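Local atomic coordinates of subclass B3 metallo-beta-lactamase (Sphingobium indicum, PDB entry 7LUU), a protein that probably hydrolyses beta-lactam antibiotics with two zinc ions, as a subclass B3 metallo-beta-lactamase that has a glutamic acid in its active site. Residues 54-59 and 71-76; 65-70 and 79-84; 235-240 and 299-304. All blocks are in the same frame, centred on the assembly; numbering follows the deposited sequence.

Interaction 1: 54-59 and 71-76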
ATOM      1  N   GLU A  54       0.926   9.627  15.550  1.00 23.95           N
ATOM      2  CA  GLU A  54       1.139   8.194  15.646  1.00 23.50           C
ATOM      3  C   GLU A  54       1.578   7.584  14.316  1.00 21.66           C
ATOM      4  O   GLU A  54       2.538   6.789  14.277  1.00 25.11           O
ATOM      5  CB  GLU A  54      -0.132   7.475  16.101  1.00 29.69           C
ATOM      6  CG  GLU A  54      -0.655   7.932  17.439  1.00 44.04           C
ATOM      7  CD  GLU A  54      -1.026   6.775  18.325  1.00 66.25           C
ATOM      8  OE1 GLU A  54      -0.436   6.708  19.426  1.00 74.47           O
ATOM      9  OE2 GLU A  54      -1.886   5.932  17.923  1.00 72.05           O
ATOM     10  N   TRP A  55       0.831   7.862  13.241  1.00 20.94           N
ATOM     11  CA  TRP A  55       1.133   7.242  11.955  1.00 17.98           C
ATOM     12  C   TRP A  55       2.559   7.531  11.522  1.00 19.67           C
ATOM     13  O   TRP A  55       3.218   6.660  10.955  1.00 19.48           O
ATOM     14  CB  TRP A  55       0.213   7.781  10.850  1.00 18.26           C
ATOM     15  CG  TRP A  55      -1.122   7.153  10.758  1.00 22.64           C
ATOM     16  CD1 TRP A  55      -1.482   5.883  11.115  1.00 25.34           C
ATOM     17  CD2 TRP A  55      -2.286   7.763  10.184  1.00 23.36           C
ATOM     18  NE1 TRP A  55      -2.832   5.673  10.806  1.00 27.25           N
ATOM     19  CE2 TRP A  55      -3.334   6.823  10.241  1.00 28.00           C
ATOM     20  CE3 TRP A  55      -2.545   9.037   9.641  1.00 23.95           C
ATOM     21  CZ2 TRP A  55      -4.624   7.121   9.753  1.00 27.15           C
ATOM     22  CZ3 TRP A  55      -3.842   9.341   9.186  1.00 22.49           C
ATOM     23  CH2 TRP A  55      -4.847   8.372   9.236  1.00 25.88           C
ATOM     24  N   LEU A  56       3.016   8.776  11.702  1.00 18.70           N
ATOM     25  CA  LEU A  56       4.299   9.180  11.152  1.00 16.63           C
ATOM     26  C   LEU A  56       5.396   9.187  12.226  1.00 18.16           C
ATOM     27  O   LEU A  56       6.454   9.763  12.025  1.00 20.20           O
ATOM     28  CB  LEU A  56       4.181  10.580  10.520  1.00 15.91           C
ATOM     29  CG  LEU A  56       3.184  10.624   9.377  1.00 17.66           C
ATOM     30  CD1 LEU A  56       3.228  12.037   8.714  1.00 16.56           C
ATOM     31  CD2 LEU A  56       3.504   9.587   8.312  1.00 14.53           C
ATOM     32  N   ALA A  57       5.177   8.500  13.355  1.00 18.23           N
ATOM     33  CA  ALA A  57       6.267   8.437  14.323  1.00 19.10           C
ATOM     34  C   ALA A  57       7.519   7.855  13.644  1.00 17.93           C
ATOM     35  O   ALA A  57       7.431   6.887  12.877  1.00 17.38           O
ATOM     36  CB  ALA A  57       5.825   7.582  15.519  1.00 20.07           C
ATOM     37  N   PRO A  58       8.681   8.420  13.878  1.00 17.22           N
ATOM     38  CA  PRO A  58       9.836   8.051  13.065  1.00 16.22           C
ATOM     39  C   PRO A  58      10.425   6.718  13.472  1.00 16.88           C
ATOM     40  O   PRO A  58      10.474   6.363  14.670  1.00 21.34           O
ATOM     41  CB  PRO A  58      10.850   9.169  13.340  1.00 20.96           C
ATOM     42  CG  PRO A  58      10.456   9.701  14.737  1.00 23.16           C
ATOM     43  CD  PRO A  58       8.947   9.589  14.762  1.00 21.44           C
ATOM     44  N   LEU A  59      11.030   6.061  12.478  1.00 18.25           N
ATOM     45  CA  LEU A  59      11.839   4.850  12.665  1.00 19.54           C
ATOM     46  C   LEU A  59      13.075   4.965  11.792  1.00 18.97           C
ATOM     47  O   LEU A  59      12.990   5.469  10.666  1.00 19.40           O
ATOM     48  CB  LEU A  59      11.053   3.598  12.257  1.00 16.51           C
ATOM     49  CG  LEU A  59       9.842   3.235  13.141  1.00 16.70           C
ATOM     50  CD1 LEU A  59       9.123   2.024  12.520  1.00 18.44           C
ATOM     51  CD2 LEU A  59      10.276   2.924  14.636  1.00 21.04           C
ATOM     52  N   VAL A  71      11.462   2.362   4.519  1.00 13.00           N
ATOM     53  CA  VAL A  71      11.776   3.798   4.695  1.00 13.86           C
ATOM     54  C   VAL A  71      10.563   4.574   5.202  1.00 13.50           C
ATOM     55  O   VAL A  71      10.516   5.804   5.147  1.00 15.83           O
ATOM     56  CB  VAL A  71      12.301   4.444   3.402  1.00 13.08           C
ATOM     57  CG1 VAL A  71      13.699   3.875   3.086  1.00 14.05           C
ATOM     58  CG2 VAL A  71      11.313   4.262   2.213  1.00 13.86           C
ATOM     59  N   GLY A  72       9.588   3.856   5.737  1.00 13.34           N
ATOM     60  CA  GLY A  72       8.379   4.441   6.267  1.00 12.99           C
ATOM     61  C   GLY A  72       8.434   4.746   7.760  1.00 13.50           C
ATOM     62  O   GLY A  72       9.441   5.299   8.262  1.00 16.85           O
ATOM     63  N   PHE A  73       7.304   4.572   8.430  1.00 12.66           N
ATOM     64  CA  PHE A  73       7.075   5.127   9.781  1.00 15.69           C
ATOM     65  C   PHE A  73       6.490   4.053  10.689  1.00 18.42           C
ATOM     66  O   PHE A  73       6.161   2.963  10.232  1.00 18.45           O
ATOM     67  CB  PHE A  73       6.103   6.304   9.689  1.00 16.08           C
ATOM     68  CG  PHE A  73       6.530   7.296   8.657  1.00 14.74           C
ATOM     69  CD1 PHE A  73       7.462   8.255   9.000  1.00 17.18           C
ATOM     70  CD2 PHE A  73       6.124   7.197   7.302  1.00 15.94           C
ATOM     71  CE1 PHE A  73       7.922   9.153   8.046  1.00 21.54           C
ATOM     72  CE2 PHE A  73       6.621   8.086   6.358  1.00 16.02           C
ATOM     73  CZ  PHE A  73       7.502   9.064   6.702  1.00 17.85           C
ATOM     74  N   ALA A  74       6.261   4.408  11.982  1.00 16.91           N
ATOM     75  CA  ALA A  74       5.771   3.390  12.892  1.00 18.23           C
ATOM     76  C   ALA A  74       4.410   2.896  12.480  1.00 18.19           C
ATOM     77  O   ALA A  74       4.094   1.712  12.667  1.00 19.96           O
ATOM     78  CB  ALA A  74       5.742   3.945  14.325  1.00 20.27           C
ATOM     79  N   GLY A  75       3.585   3.766  11.922  1.00 16.16           N
ATOM     80  CA  GLY A  75       2.206   3.363  11.623  1.00 17.21           C
ATOM     81  C   GLY A  75       1.867   3.192  10.137  1.00 14.55           C
ATOM     82  O   GLY A  75       0.720   2.808   9.812  1.00 15.32           O
ATOM     83  N   LEU A  76       2.826   3.439   9.238  1.00 12.89           N
ATOM     84  CA  LEU A  76       2.556   3.365   7.778  1.00 12.23           C
ATOM     85  C   LEU A  76       3.807   2.846   7.120  1.00 13.19           C
ATOM     86  O   LEU A  76       4.886   3.458   7.216  1.00 16.07           O
ATOM     87  CB  LEU A  76       2.197   4.778   7.231  1.00 14.13           C
ATOM     88  CG  LEU A  76       0.892   5.394   7.753  1.00 16.41           C
ATOM     89  CD1 LEU A  76       0.762   6.855   7.371  1.00 19.61           C
ATOM     90  CD2 LEU A  76      -0.287   4.583   7.177  1.00 18.15           C
TER
HETATM   91  O   HOH W   1      12.001   4.145   8.352  1.00 15.56           O
HETATM   92  O   HOH W   2      10.691   7.357   9.771  1.00 18.01           O

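Interaction 2: 65-70 and 79-84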
ATOM      1  N   PHE A  65      15.704  -7.441   3.507  1.00 17.08           N
ATOM      2  CA  PHE A  65      16.482  -8.577   3.063  1.00 17.68           C
ATOM      3  C   PHE A  65      17.038  -8.174   1.704  1.00 17.10           C
ATOM      4  O   PHE A  65      16.349  -7.527   0.914  1.00 16.88           O
ATOM      5  CB  PHE A  65      15.624  -9.842   2.931  1.00 19.04           C
ATOM      6  CG  PHE A  65      16.412 -11.062   2.644  1.00 24.01           C
ATOM      7  CD1 PHE A  65      17.108 -11.687   3.677  1.00 22.91           C
ATOM      8  CD2 PHE A  65      16.451 -11.613   1.364  1.00 23.53           C
ATOM      9  CE1 PHE A  65      17.851 -12.848   3.438  1.00 26.17           C
ATOM     10  CE2 PHE A  65      17.205 -12.815   1.119  1.00 23.20           C
ATOM     11  CZ  PHE A  65      17.923 -13.378   2.131  1.00 23.23           C
ATOM     12  N   GLY A  66      18.289  -8.499   1.460  1.00 20.30           N
ATOM     13  CA  GLY A  66      18.719  -8.255   0.081  1.00 19.04           C
ATOM     14  C   GLY A  66      18.738  -6.791  -0.226  1.00 21.58           C
ATOM     15  O   GLY A  66      19.129  -5.965   0.585  1.00 24.86           O
ATOM     16  N   ASN A  67      18.148  -6.501  -1.385  0.58 18.55           N
ATOM     17  CA  ASN A  67      18.034  -5.201  -1.995  0.58 18.62           C
ATOM     18  C   ASN A  67      16.837  -4.400  -1.507  0.58 17.99           C
ATOM     19  O   ASN A  67      16.566  -3.340  -2.057  0.58 16.09           O
ATOM     20  CB  ASN A  67      17.960  -5.376  -3.531  0.58 21.61           C
ATOM     21  CG  ASN A  67      16.633  -6.098  -4.076  0.58 27.29           C
ATOM     22  OD1 ASN A  67      15.786  -6.650  -3.364  0.58 14.81           O
ATOM     23  ND2 ASN A  67      16.544  -6.137  -5.414  0.58 29.07           N
ATOM     24  N   SER A  68      16.118  -4.887  -0.495  1.00 15.31           N
ATOM     25  CA  SER A  68      14.809  -4.341  -0.175  1.00 13.57           C
ATOM     26  C   SER A  68      14.863  -3.751   1.219  1.00 15.51           C
ATOM     27  O   SER A  68      15.411  -4.378   2.150  1.00 16.35           O
ATOM     28  CB  SER A  68      13.755  -5.512  -0.231  1.00 14.54           C
ATOM     29  OG  SER A  68      13.639  -5.925  -1.625  1.00 16.06           O
ATOM     30  N   TYR A  69      14.244  -2.589   1.360  1.00 13.31           N
ATOM     31  CA  TYR A  69      14.340  -1.790   2.578  1.00 14.63           C
ATOM     32  C   TYR A  69      12.993  -1.231   3.009  1.00 13.42           C
ATOM     33  O   TYR A  69      12.064  -1.099   2.227  1.00 14.24           O
ATOM     34  CB  TYR A  69      15.269  -0.573   2.368  1.00 14.81           C
ATOM     35  CG  TYR A  69      16.632  -0.930   1.866  1.00 15.16           C
ATOM     36  CD1 TYR A  69      16.854  -1.227   0.518  1.00 16.24           C
ATOM     37  CD2 TYR A  69      17.707  -0.972   2.740  1.00 18.21           C
ATOM     38  CE1 TYR A  69      18.169  -1.546   0.036  1.00 17.13           C
ATOM     39  CE2 TYR A  69      19.008  -1.283   2.264  1.00 19.39           C
ATOM     40  CZ  TYR A  69      19.224  -1.554   0.926  1.00 19.78           C
ATOM     41  OH  TYR A  69      20.516  -1.886   0.464  1.00 21.17           O
ATOM     42  N   LEU A  70      12.949  -0.800   4.259  1.00 14.13           N
ATOM     43  CA  LEU A  70      11.824  -0.009   4.773  1.00 13.62           C
ATOM     44  C   LEU A  70      12.259   1.422   5.018  1.00 13.63           C
ATOM     45  O   LEU A  70      13.290   1.674   5.671  1.00 15.85           O
ATOM     46  CB  LEU A  70      11.319  -0.579   6.096  1.00 13.82           C
ATOM     47  CG  LEU A  70      10.607  -1.920   5.823  1.00 13.91           C
ATOM     48  CD1 LEU A  70      10.202  -2.628   7.117  1.00 16.46           C
ATOM     49  CD2 LEU A  70       9.408  -1.836   4.810  1.00 17.01           C
ATOM     50  N   ALA A  79       8.068   0.970   1.334  1.00 13.30           N
ATOM     51  CA  ALA A  79       9.216   0.110   0.988  1.00 12.11           C
ATOM     52  C   ALA A  79      10.059   0.749  -0.104  1.00 12.87           C
ATOM     53  O   ALA A  79       9.579   1.596  -0.855  1.00 14.50           O
ATOM     54  CB  ALA A  79       8.759  -1.269   0.492  1.00 14.16           C
ATOM     55  N   LEU A  80      11.330   0.344  -0.186  1.00 12.65           N
ATOM     56  CA  LEU A  80      12.278   0.836  -1.204  1.00 12.95           C
ATOM     57  C   LEU A  80      13.009  -0.392  -1.724  1.00 15.62           C
ATOM     58  O   LEU A  80      13.509  -1.197  -0.930  1.00 15.94           O
ATOM     59  CB  LEU A  80      13.278   1.855  -0.611  1.00 15.35           C
ATOM     60  CG  LEU A  80      14.303   2.258  -1.642  1.00 12.99           C
ATOM     61  CD1 LEU A  80      13.630   3.322  -2.576  1.00 16.38           C
ATOM     62  CD2 LEU A  80      15.456   2.893  -0.839  1.00 17.00           C
ATOM     63  N   ILE A  81      12.976  -0.593  -3.037  1.00 13.46           N
ATOM     64  CA  ILE A  81      13.666  -1.727  -3.674  1.00 15.35           C
ATOM     65  C   ILE A  81      14.759  -1.179  -4.560  1.00 16.89           C
ATOM     66  O   ILE A  81      14.482  -0.368  -5.455  1.00 14.90           O
ATOM     67  CB  ILE A  81      12.695  -2.580  -4.524  1.00 15.88           C
ATOM     68  CG1 ILE A  81      11.504  -3.020  -3.663  1.00 19.09           C
ATOM     69  CG2 ILE A  81      13.444  -3.797  -5.195  1.00 17.76           C
ATOM     70  CD1 ILE A  81      10.395  -3.614  -4.530  1.00 16.99           C
ATOM     71  N   ASP A  82      15.987  -1.636  -4.344  1.00 15.65           N
ATOM     72  CA  ASP A  82      17.106  -1.296  -5.214  1.00 20.14           C
ATOM     73  C   ASP A  82      17.238  -2.385  -6.280  1.00 21.07           C
ATOM     74  O   ASP A  82      17.742  -3.476  -6.010  1.00 23.11           O
ATOM     75  CB  ASP A  82      18.376  -1.126  -4.389  1.00 20.91           C
ATOM     76  CG  ASP A  82      19.597  -0.914  -5.249  1.00 27.20           C
ATOM     77  OD1 ASP A  82      19.402  -0.743  -6.471  1.00 24.14           O
ATOM     78  OD2 ASP A  82      20.744  -1.028  -4.676  1.00 30.62           O
ATOM     79  N   THR A  83      16.857  -2.070  -7.530  1.00 19.34           N
ATOM     80  CA  THR A  83      16.736  -3.118  -8.541  1.00 21.91           C
ATOM     81  C   THR A  83      18.025  -3.350  -9.326  1.00 26.49           C
ATOM     82  O   THR A  83      18.090  -4.298 -10.107  1.00 27.11           O
ATOM     83  CB  THR A  83      15.651  -2.764  -9.550  1.00 24.16           C
ATOM     84  OG1 THR A  83      16.169  -1.685 -10.361  1.00 22.64           O
ATOM     85  CG2 THR A  83      14.344  -2.234  -8.846  1.00 17.11           C
ATOM     86  N   GLY A  84      19.011  -2.494  -9.155  1.00 23.57           N
ATOM     87  CA  GLY A  84      20.216  -2.510  -9.961  1.00 24.60           C
ATOM     88  C   GLY A  84      20.135  -1.615 -11.179  1.00 29.72           C
ATOM     89  O   GLY A  84      21.178  -1.298 -11.772  1.00 29.37           O
TER
HETATM   90  O   HOH W   3      20.999  -2.374  -2.173  1.00 31.12           O

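Interaction 3: 235-240 and 299-304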
ATOM      1  N   ARG A 235     -23.131  -0.039   3.846  1.00 18.86           N
ATOM      2  CA  ARG A 235     -23.417  -1.405   4.274  1.00 18.95           C
ATOM      3  C   ARG A 235     -22.709  -2.376   3.355  1.00 19.82           C
ATOM      4  O   ARG A 235     -23.020  -2.460   2.154  1.00 18.84           O
ATOM      5  CB  ARG A 235     -24.911  -1.708   4.266  1.00 19.39           C
ATOM      6  CG  ARG A 235     -25.679  -0.746   5.217  1.00 22.62           C
ATOM      7  CD  ARG A 235     -25.401  -1.161   6.697  1.00 23.35           C
ATOM      8  NE  ARG A 235     -26.161  -0.278   7.579  1.00 27.31           N
ATOM      9  CZ  ARG A 235     -25.659   0.838   8.107  1.00 31.96           C
ATOM     10  NH1 ARG A 235     -24.396   1.201   7.822  1.00 27.97           N
ATOM     11  NH2 ARG A 235     -26.424   1.610   8.903  1.00 32.49           N
ATOM     12  N   PHE A 236     -21.835  -3.188   3.940  1.00 19.18           N
ATOM     13  CA  PHE A 236     -21.224  -4.274   3.161  1.00 18.19           C
ATOM     14  C   PHE A 236     -22.215  -5.328   2.749  1.00 20.80           C
ATOM     15  O   PHE A 236     -21.937  -6.077   1.788  1.00 21.28           O
ATOM     16  CB  PHE A 236     -20.106  -4.931   3.992  1.00 17.63           C
ATOM     17  CG  PHE A 236     -18.841  -4.077   4.120  1.00 17.72           C
ATOM     18  CD1 PHE A 236     -18.714  -3.179   5.214  1.00 19.44           C
ATOM     19  CD2 PHE A 236     -17.793  -4.213   3.220  1.00 18.38           C
ATOM     20  CE1 PHE A 236     -17.516  -2.409   5.364  1.00 19.99           C
ATOM     21  CE2 PHE A 236     -16.611  -3.422   3.323  1.00 20.93           C
ATOM     22  CZ  PHE A 236     -16.481  -2.553   4.406  1.00 20.04           C
ATOM     23  N   THR A 237     -23.349  -5.442   3.476  1.00 18.14           N
ATOM     24  CA  THR A 237     -24.379  -6.416   3.134  1.00 19.51           C
ATOM     25  C   THR A 237     -25.375  -5.914   2.079  0.75 19.28           C
ATOM     26  O   THR A 237     -26.280  -6.683   1.697  0.85 20.03           O
ATOM     27  CB  THR A 237     -25.163  -6.856   4.396  1.00 21.58           C
ATOM     28  OG1 THR A 237     -25.699  -5.717   5.068  1.00 21.58           O
ATOM     29  CG2 THR A 237     -24.211  -7.615   5.335  1.00 21.73           C
ATOM     30  N   ALA A 238     -25.224  -4.682   1.579  1.00 19.15           N
ATOM     31  CA  ALA A 238     -26.139  -4.192   0.558  0.92 24.61           C
ATOM     32  C   ALA A 238     -25.838  -4.897  -0.761  1.00 22.55           C
ATOM     33  O   ALA A 238     -24.681  -5.188  -1.057  0.83 19.23           O
ATOM     34  CB  ALA A 238     -26.021  -2.695   0.393  1.00 23.46           C
ATOM     35  N   PRO A 239     -26.847  -5.179  -1.583  1.00 24.89           N
ATOM     36  CA  PRO A 239     -26.537  -5.781  -2.889  1.00 22.82           C
ATOM     37  C   PRO A 239     -25.543  -4.971  -3.709  1.00 22.28           C
ATOM     38  O   PRO A 239     -24.694  -5.581  -4.390  1.00 21.40           O
ATOM     39  CB  PRO A 239     -27.911  -5.862  -3.564  1.00 24.30           C
ATOM     40  CG  PRO A 239     -28.860  -6.072  -2.385  1.00 29.47           C
ATOM     41  CD  PRO A 239     -28.302  -5.222  -1.266  1.00 27.57           C
ATOM     42  N   SER A 240     -25.604  -3.633  -3.633  1.00 20.49           N
ATOM     43  CA  SER A 240     -24.660  -2.816  -4.405  1.00 19.36           C
ATOM     44  C   SER A 240     -23.216  -2.943  -3.910  1.00 22.83           C
ATOM     45  O   SER A 240     -22.292  -2.576  -4.665  1.00 22.93           O
ATOM     46  CB  SER A 240     -25.058  -1.335  -4.337  1.00 22.98           C
ATOM     47  OG  SER A 240     -25.129  -0.930  -3.008  1.00 23.42           O
ATOM     48  N   ALA A 299     -22.058  -9.603  10.367  1.00 19.81           N
ATOM     49  CA  ALA A 299     -23.027  -9.956  11.397  1.00 23.03           C
ATOM     50  C   ALA A 299     -23.588  -8.694  12.043  1.00 21.84           C
ATOM     51  O   ALA A 299     -24.791  -8.621  12.358  1.00 23.89           O
ATOM     52  CB  ALA A 299     -22.338 -10.833  12.425  1.00 23.25           C
ATOM     53  N   GLU A 300     -22.719  -7.703  12.286  1.00 22.17           N
ATOM     54  CA  GLU A 300     -23.165  -6.450  12.893  1.00 23.29           C
ATOM     55  C   GLU A 300     -24.263  -5.811  12.086  1.00 22.17           C
ATOM     56  O   GLU A 300     -25.213  -5.253  12.653  1.00 24.84           O
ATOM     57  CB  GLU A 300     -22.008  -5.436  13.005  1.00 24.68           C
ATOM     58  CG  GLU A 300     -21.054  -5.776  14.125  1.00 38.57           C
ATOM     59  CD  GLU A 300     -19.740  -4.945  14.097  1.00 47.33           C
ATOM     60  OE1 GLU A 300     -19.416  -4.288  13.054  1.00 40.83           O
ATOM     61  OE2 GLU A 300     -19.021  -4.990  15.129  1.00 46.95           O
ATOM     62  N   GLU A 301     -24.187  -5.928  10.765  1.00 20.88           N
ATOM     63  CA  GLU A 301     -25.188  -5.355   9.864  1.00 20.74           C
ATOM     64  C   GLU A 301     -26.450  -6.187   9.772  1.00 28.34           C
ATOM     65  O   GLU A 301     -27.384  -5.776   9.076  1.00 28.00           O
ATOM     66  CB  GLU A 301     -24.597  -5.193   8.432  1.00 19.57           C
ATOM     67  CG  GLU A 301     -23.394  -4.245   8.358  1.00 20.87           C
ATOM     68  CD  GLU A 301     -22.998  -3.931   6.933  1.00 19.90           C
ATOM     69  OE1 GLU A 301     -23.750  -4.284   5.999  1.00 20.02           O
ATOM     70  OE2 GLU A 301     -21.930  -3.290   6.764  1.00 20.54           O
ATOM     71  N   ARG A 302     -26.484  -7.369  10.398  1.00 22.34           N
ATOM     72  CA  ARG A 302     -27.614  -8.276  10.264  1.00 22.20           C
ATOM     73  C   ARG A 302     -28.263  -8.468  11.635  1.00 25.86           C
ATOM     74  O   ARG A 302     -29.116  -9.371  11.829  1.00 29.43           O
ATOM     75  CB  ARG A 302     -27.169  -9.605   9.624  1.00 22.55           C
ATOM     76  CG  ARG A 302     -26.857  -9.478   8.169  1.00 20.95           C
ATOM     77  CD  ARG A 302     -28.138  -9.184   7.393  1.00 23.37           C
ATOM     78  NE  ARG A 302     -27.949  -9.187   5.971  1.00 23.11           N
ATOM     79  CZ  ARG A 302     -28.924  -8.960   5.094  1.00 20.92           C
ATOM     80  NH1 ARG A 302     -30.180  -8.698   5.462  1.00 22.17           N
ATOM     81  NH2 ARG A 302     -28.613  -8.986   3.837  1.00 22.77           N
ATOM     82  N   ARG A 303     -27.884  -7.614  12.580  1.00 25.24           N
ATOM     83  CA  ARG A 303     -28.424  -7.608  13.936  1.00 29.67           C
ATOM     84  C   ARG A 303     -29.534  -6.593  13.987  1.00 29.91           C
ATOM     85  O   ARG A 303     -29.398  -5.489  13.460  1.00 32.61           O
ATOM     86  CB  ARG A 303     -27.339  -7.197  14.935  1.00 35.29           C
ATOM     87  CG  ARG A 303     -27.069  -8.256  15.904  1.00 45.02           C
ATOM     88  CD  ARG A 303     -26.423  -7.767  17.158  1.00 45.46           C
ATOM     89  NE  ARG A 303     -25.180  -7.058  16.940  1.00 52.14           N
ATOM     90  CZ  ARG A 303     -24.056  -7.618  16.481  1.00 58.07           C
ATOM     91  NH1 ARG A 303     -24.002  -8.916  16.142  1.00 57.46           N
ATOM     92  NH2 ARG A 303     -22.976  -6.868  16.358  1.00 48.41           N
ATOM     93  N   GLU A 304     -30.626  -6.954  14.649  0.63 35.19           N
ATOM     94  CA  GLU A 304     -31.699  -6.010  14.853  0.63 33.60           C
ATOM     95  C   GLU A 304     -31.279  -4.779  15.701  0.63 39.18           C
ATOM     96  O   GLU A 304     -30.464  -4.865  16.639  0.63 31.42           O
ATOM     97  CB  GLU A 304     -32.865  -6.753  15.501  0.63 36.44           C
ATOM     98  CG  GLU A 304     -34.123  -5.954  15.497  0.63 35.22           C
ATOM     99  CD  GLU A 304     -35.339  -6.768  15.859  0.63 38.25           C
ATOM    100  OE1 GLU A 304     -35.254  -8.038  15.956  0.63 35.80           O
ATOM    101  OE2 GLU A 304     -36.382  -6.110  16.015  0.63 34.66           O
TER

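Interaction 1: 54-59 and 71-76
Leu56 lays its CD2 methyl over one face of the Phe73 ring. CD2 sits 3.9 Å from the centroid of the Phe73 ring, a CH-pi contact displaced toward the rim. Leu56 CG is anti to the carbonyl carbon (chi1 -61°), and the side chain runs beside that of Phe73, pointing the same way. Trp55 meets Leu76 next to them, with CB of Trp55 3.6 Å from CD1 of Leu76. The other methyl of Leu76, CD2, lies over a face of the indole. Two backbone hydrogen bonds join the segments beside this packing. Ala74 N donates to Ala57 O over 2.9 Å, in the carbonyl plane. Gly75 N donates to Trp55 O over 3.1 Å, from above the carbonyl plane. Gly75 has no side chain, which lets its CA come within 4.0 Å of Trp55 CA. The contact joins the end of helix 49-55 to the loop of the beta hairpin 68-82, beside the zinc site of the metallo-beta-lactamase fold. Leu59 CD1 rests on Ala74 CA at 3.6 Å. One water donates to both Leu59 O and Gly72 O, at 2.8 Å from each. A second accepts from Leu59 N and donates to Gly72 O. Further out, Leu76 touches His127 and His267, two ligands of one zinc ion, and Trp55 touches Asp126, the third. Met100 and Ile101 of helix 98-107 pack on Phe73.

Interaction 2: 65-70 and 79-84
Ala79 pairs with Leu70 at a non-hydrogen-bonded position, and its CA makes a CA-H...O contact with Tyr69 O at 3.3 Å. Leu80 and Tyr69 form the hydrogen-bonded pair. Leu80 N donates to Tyr69 O over 2.9 Å, and Tyr69 N returns a bond to Leu80 O over 2.8 Å, nearly along the C=O axis. Leu80 O also lies at the edge of the Tyr69 ring. Ile81 pairs with Ser68 at a non-hydrogen-bonded position, on the face of Ala79 and Leu70. This is an antiparallel beta hairpin, part of the seven-stranded mixed sheet of the metallo-beta-lactamase fold. Its Ile81 face packs on strand 205-213, where Ser68 OG is hydrogen-bonded to Trp209 NE1. Ile81 CG2 comes 3.9 Å from Asn67 ND2. Asp82 N donates to Asn67 O over 2.9 Å, almost straight at 177°. In one of two Asn67 conformers, a chi1 of 67° sets CG close to Asp82 O. There ND2 makes a weak bond to Asp82 O, and OD1 accepts from Ser68 OG. Water 3 donates to Asp82 OD2 at 2.9 Å and lies 2.7 Å from Tyr69 OH. Asp82 OD1 accepts from Gly84 N, closing an Asx turn.

Interaction 3: 235-240 and 299-304
Arg235 crosses the carboxylate of Glu301 with the aliphatic part of its side chain. Its CB is 3.3 Å from Glu301 OE1, and its CD also lies against the carboxylate. The charged end is not in contact: Arg235 NE stays 4.9 Å from Glu301 OE1, and NH1 is hydrogen-bonded instead to the backbone O of Asp232. Phe236 N donates to Glu301 OE2 over 2.8 Å and uses the syn lone pair of that oxygen. The same OE2 lies at the edge of the Phe236 ring, 3.6 Å from CD1 of Phe236. The ring goes into the protein, against Ile244 and Phe248 of helix 242-257 and Leu298 of helix 282-300. Residues 235-238 make a type I beta turn, and successive N-H groups of this turn grip one carboxylate. The contact joins the loop before helix 242-257 to the last modelled residues, at the protein surface. Thr237 N donates to Glu301 OE1 over 2.8 Å, on the syn side but 30° out of the carboxylate plane. Thr237 OG1 donates to the same oxygen over 2.6 Å, nearly along its C-O bond. A chi1 of 55° sets OG1 between the backbone N and the carbonyl carbon, and OG1 and the N-H both reach OE1. Glu301 reaches the turn with its chain extended beyond CG, and its OE2 also forms a salt bridge with Arg297. These donors and the arginine would be expected to favour the charged carboxylate. Arg302 flanks Thr237, with NE 4.0 Å from CB of Thr237.

Overall arrangement
Interactions 1 and 2 belong to one part of the chain. Their segments alternate in sequence, since segment 71-76 lies in the loop between the two strands of interaction 2. Their centres are 18 Å apart, and they touch where Val71 CG2 meets Leu80 CB at 4.2 Å. Interaction 1 is close to the metal site: the side chain of Leu76 is about 5 Å from a zinc ion. Interaction 2 lies in the sheet, farther from the metal, with the Ala79 side chain about 11 Å from that of His127. Interaction 3 lies across the chain's centre from interaction 2. It does not touch interaction 1, nearest atoms about 16 Å apart, and its Phe236 side chain is about 11 Å from a zinc ion.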